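Local coordinates for thermophilic dibenzothiophene desulfurization enzyme C (Paenibacillus sp. A11-2, PDB 5XDC), which catalyses the FMN-dependent monooxygenation of dibenzothiophene, probably carrying it through the sulfoxide to the sulfone in sulfur metabolism, at the interface of chains A and B. Numbering follows the deposited sequence. Chains: chain A/B, Thermophilic dibenzothiophene desulfurization enzyme C.

Contact 1 and contact 2 lie about 33 Å apart, measured between the centres of their C-alpha atoms, on one two-fold interface, and each has a twin with the chains exchanged. They share no residue, yet both draw on the stretch 387 to 391: chain A supplies it at contact 1 and chain B at contact 2. Contact 1 is a charged junction of helices; contact 2 joins loops next to residues of the FMN and indole sites. Together they brace this pair of subunits within the tetramer, and contact 2 may also link subunit packing to the flavin site.

Contact 1: the interface of chains A and B. Residues chain A 350, 383, 387, 391; chain B 361.
A helix-to-helix salt bridge of the acyl-CoA dehydrogenase-like C-terminal helical domain is made here by A:Arg350, on helix 331-358, and B:Glu361, near the end of B helix 331-363. NH1 of the guanidinium donates to OE2 of the B:Glu361 carboxylate at 2.5 Å, with 143° at the hydrogen. The oxygen accepts through its syn lone pair, and it lies almost in the guanidinium plane. The two flat groups are turned only 19° apart, edge against edge, but the pairing is lopsided: NH2 of A:Arg350 reaches OE1 of B:Glu361 at 3.5 Å, a weak bond. B:Glu361 extends its carboxylate toward A:Arg350 because CG stands trans to the backbone nitrogen (chi1 -169°) and the chain stays straight beyond it. Water 1 links OE2 to a second arginine, A:Arg383. NH2 of A:Arg383 is 2.8 Å from water 1, which lies in the plane of that guanidinium; water 1 is 2.9 Å from OE2 of B:Glu361. The two arginines should therefore favour a negatively charged carboxylate. Methyl CG1 of A:Val391 packs 3.6 Å from the carboxylate carbon CD of B:Glu361, while CD2 of A:Leu387 rests 3.8 Å from CA of B:Glu361, at the backbone end of that residue. The site thus ties one glutamate to several segments of the neighbouring subunit and probably steadies this subunit pair in the tetramer.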
loop_
_atom_site.group_PDB
_atom_site.type_symbol
_atom_site.label_atom_id
_atom_site.label_comp_id
_atom_site.label_asym_id
_atom_site.label_seq_id
_atom_site.Cartn_x
_atom_site.Cartn_y
_atom_site.Cartn_z
ATOM N N ARG A 350 -1.567 -2.101 -11.297
ATOM C CA ARG A 350 -1.033 -1.588 -10.041
ATOM C C ARG A 350 0.479 -1.641 -10.043
ATOM O O ARG A 350 1.141 -0.687 -9.623
ATOM C CB ARG A 350 -1.571 -2.387 -8.856
ATOM C CG ARG A 350 -3.074 -2.345 -8.675
ATOM C CD ARG A 350 -3.586 -0.959 -8.655
ATOM N NE ARG A 350 -4.936 -0.866 -8.104
ATOM C CZ ARG A 350 -5.733 0.171 -8.324
ATOM N NH1 ARG A 350 -5.305 1.169 -9.090
ATOM N NH2 ARG A 350 -6.951 0.213 -7.792
ATOM N N ARG A 383 0.847 5.285 -17.441
ATOM C CA ARG A 383 -0.214 6.096 -16.848
ATOM C C ARG A 383 -1.295 6.405 -17.864
ATOM O O ARG A 383 -2.477 6.502 -17.513
ATOM C CB ARG A 383 0.369 7.395 -16.289
ATOM C CG ARG A 383 -0.643 8.338 -15.609
ATOM C CD ARG A 383 -1.268 7.745 -14.338
ATOM N NE ARG A 383 -2.197 6.653 -14.618
ATOM C CZ ARG A 383 -2.814 5.931 -13.689
ATOM N NH1 ARG A 383 -2.644 6.202 -12.398
ATOM N NH2 ARG A 383 -3.576 4.898 -14.044
ATOM N N LEU A 387 -5.584 3.797 -18.269
ATOM C CA LEU A 387 -6.879 4.437 -18.165
ATOM C C LEU A 387 -7.834 4.019 -19.280
ATOM O O LEU A 387 -8.971 4.490 -19.294
ATOM C CB LEU A 387 -6.695 5.947 -18.177
ATOM C CG LEU A 387 -5.763 6.501 -17.095
ATOM C CD1 LEU A 387 -5.512 7.968 -17.364
ATOM C CD2 LEU A 387 -6.347 6.309 -15.711
ATOM N N VAL A 391 -9.753 0.457 -14.081
ATOM C CA VAL A 391 -9.382 -0.738 -13.327
ATOM C C VAL A 391 -10.354 -0.983 -12.177
ATOM O O VAL A 391 -10.543 -2.131 -11.763
ATOM C CB VAL A 391 -7.923 -0.627 -12.840
ATOM C CG1 VAL A 391 -7.773 0.388 -11.685
ATOM C CG2 VAL A 391 -7.410 -1.975 -12.428
ATOM N N GLU B 361 -6.502 8.050 -12.164
ATOM C CA GLU B 361 -7.500 6.988 -12.134
ATOM C C GLU B 361 -8.887 7.549 -11.852
ATOM O O GLU B 361 -9.889 7.011 -12.339
ATOM C CB GLU B 361 -7.098 5.954 -11.082
ATOM C CG GLU B 361 -7.892 4.670 -11.107
ATOM C CD GLU B 361 -7.329 3.618 -10.160
ATOM O OE1 GLU B 361 -8.085 3.155 -9.287
ATOM O OE2 GLU B 361 -6.146 3.225 -10.302
HETATM O O HOH W 1 -5.231 2.825 -13.014
#

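Contact 2: the interface of chains A and B. Residues chain A 279-282; chain B 132-133, 389-390.
Two extended first torsions bring the key groups together: in A:Phe281 chi1 is 172°, which swings the ring toward B:Pro390, and in B:Asn132 chi1 is -174°, which points the amide at the loop of A:Arg279 to A:Thr282. B:Asn132 sits in a left-handed backbone conformation, a state asparagine adopts readily. Its amide faces the chain A loop with both polar atoms. OD1 accepts the backbone N-H of A:Thr282 at 2.8 Å; the donor lies nearly along the C=O axis, at 163°. ND2 lies 3.2 Å from water 2, to which it is hydrogen bonded. The same water is 3.1 Å from the backbone O of A:Arg279, so one side-chain amide spans the loop, directly at one end and through water at the other. These two links should hold the amide's rotation. The side chain of A:Arg279 passes the amide obliquely, its guanidinium steeply turned against it, with NH1 3.8 Å from ND2 of B:Asn132. A:Arg279 is an FMN-binding residue, although no flavin is bound here, and B:Asn132 closely follows the FMN-binding serines B:Ser128 and B:Ser129; the contact may therefore help shape a flavin site between subunits. Next to B:Asp389 and B:Pro390 in sequence is B:His388, a residue of the indole pocket. The side chain of A:Thr282 is modelled incompletely, but its CB packs 3.7 Å from CA of B:Asn132 and also meets B:Ala133. On the apolar side, B:Pro390 lies over one face of the A:Phe281 ring. CG of B:Pro390 is 3.5 Å from CG of A:Phe281, the root of the ring, and CD of B:Pro390 makes a CH-pi contact over the centre, 3.5 Å from the centroid of the A:Phe281 ring.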
loop_
_atom_site.group_PDB
_atom_site.type_symbol
_atom_site.label_atom_id
_atom_site.label_comp_id
_atom_site.label_asym_id
_atom_site.label_seq_id
_atom_site.Cartn_x
_atom_site.Cartn_y
_atom_site.Cartn_z
ATOM N N ARG A 279 26.482 5.906 -7.198
ATOM C CA ARG A 279 26.860 6.878 -6.177
ATOM C C ARG A 279 26.058 6.614 -4.909
ATOM O O ARG A 279 24.839 6.833 -4.910
ATOM C CB ARG A 279 26.605 8.306 -6.665
ATOM C CG ARG A 279 27.557 9.328 -6.073
ATOM C CD ARG A 279 26.952 10.726 -6.003
ATOM N NE ARG A 279 27.477 11.624 -7.029
ATOM C CZ ARG A 279 26.993 12.838 -7.284
ATOM N NH1 ARG A 279 25.959 13.302 -6.596
ATOM N NH2 ARG A 279 27.539 13.590 -8.233
ATOM N N PRO A 280 26.669 6.150 -3.823
ATOM C CA PRO A 280 25.902 5.948 -2.591
ATOM C C PRO A 280 25.522 7.278 -1.964
ATOM O O PRO A 280 26.191 8.297 -2.159
ATOM C CB PRO A 280 26.865 5.163 -1.698
ATOM C CG PRO A 280 28.217 5.604 -2.150
ATOM C CD PRO A 280 28.100 5.850 -3.633
ATOM N N PHE A 281 24.422 7.269 -1.214
ATOM C CA PHE A 281 24.044 8.457 -0.463
ATOM C C PHE A 281 25.144 8.783 0.538
ATOM O O PHE A 281 25.626 7.897 1.253
ATOM C CB PHE A 281 22.704 8.248 0.244
ATOM C CG PHE A 281 22.338 9.356 1.194
ATOM C CD1 PHE A 281 22.334 10.679 0.770
ATOM C CD2 PHE A 281 21.980 9.073 2.503
ATOM C CE1 PHE A 281 21.993 11.704 1.637
ATOM C CE2 PHE A 281 21.634 10.092 3.378
ATOM C CZ PHE A 281 21.641 11.409 2.945
ATOM N N THR A 282 25.547 10.058 0.566
ATOM C CA THR A 282 26.730 10.474 1.318
ATOM C C THR A 282 26.748 9.866 2.717
ATOM O O THR A 282 27.779 9.359 3.175
ATOM C CB THR A 282 26.788 12.002 1.398
ATOM N N ASN B 132 26.208 16.283 -0.828
ATOM C CA ASN B 132 26.091 14.828 -0.935
ATOM C C ASN B 132 27.473 14.201 -1.128
ATOM O O ASN B 132 27.732 13.470 -2.089
ATOM C CB ASN B 132 25.139 14.427 -2.070
ATOM C CG ASN B 132 24.874 12.925 -2.108
ATOM O OD1 ASN B 132 25.069 12.225 -1.112
ATOM N ND2 ASN B 132 24.432 12.427 -3.260
ATOM N N ALA B 133 28.365 14.507 -0.190
ATOM C CA ALA B 133 29.727 14.002 -0.258
ATOM C C ALA B 133 30.459 14.365 1.023
ATOM O O ALA B 133 30.138 15.365 1.675
ATOM C CB ALA B 133 30.473 14.569 -1.473
ATOM N N ASP B 389 17.108 14.092 -0.837
ATOM C CA ASP B 389 17.821 13.153 0.002
ATOM C C ASP B 389 16.882 11.980 0.237
ATOM O O ASP B 389 15.659 12.152 0.202
ATOM C CB ASP B 389 18.286 13.784 1.327
ATOM C CG ASP B 389 17.168 14.453 2.090
ATOM O OD1 ASP B 389 16.868 15.646 1.825
ATOM O OD2 ASP B 389 16.599 13.773 2.954
ATOM N N PRO B 390 17.415 10.778 0.407
ATOM C CA PRO B 390 16.567 9.577 0.308
ATOM C C PRO B 390 15.628 9.436 1.498
ATOM O O PRO B 390 16.051 9.408 2.654
ATOM C CB PRO B 390 17.572 8.423 0.235
ATOM C CG PRO B 390 18.875 8.983 0.650
ATOM C CD PRO B 390 18.846 10.466 0.439
HETATM O O HOH W 2 23.547 9.399 -3.681
#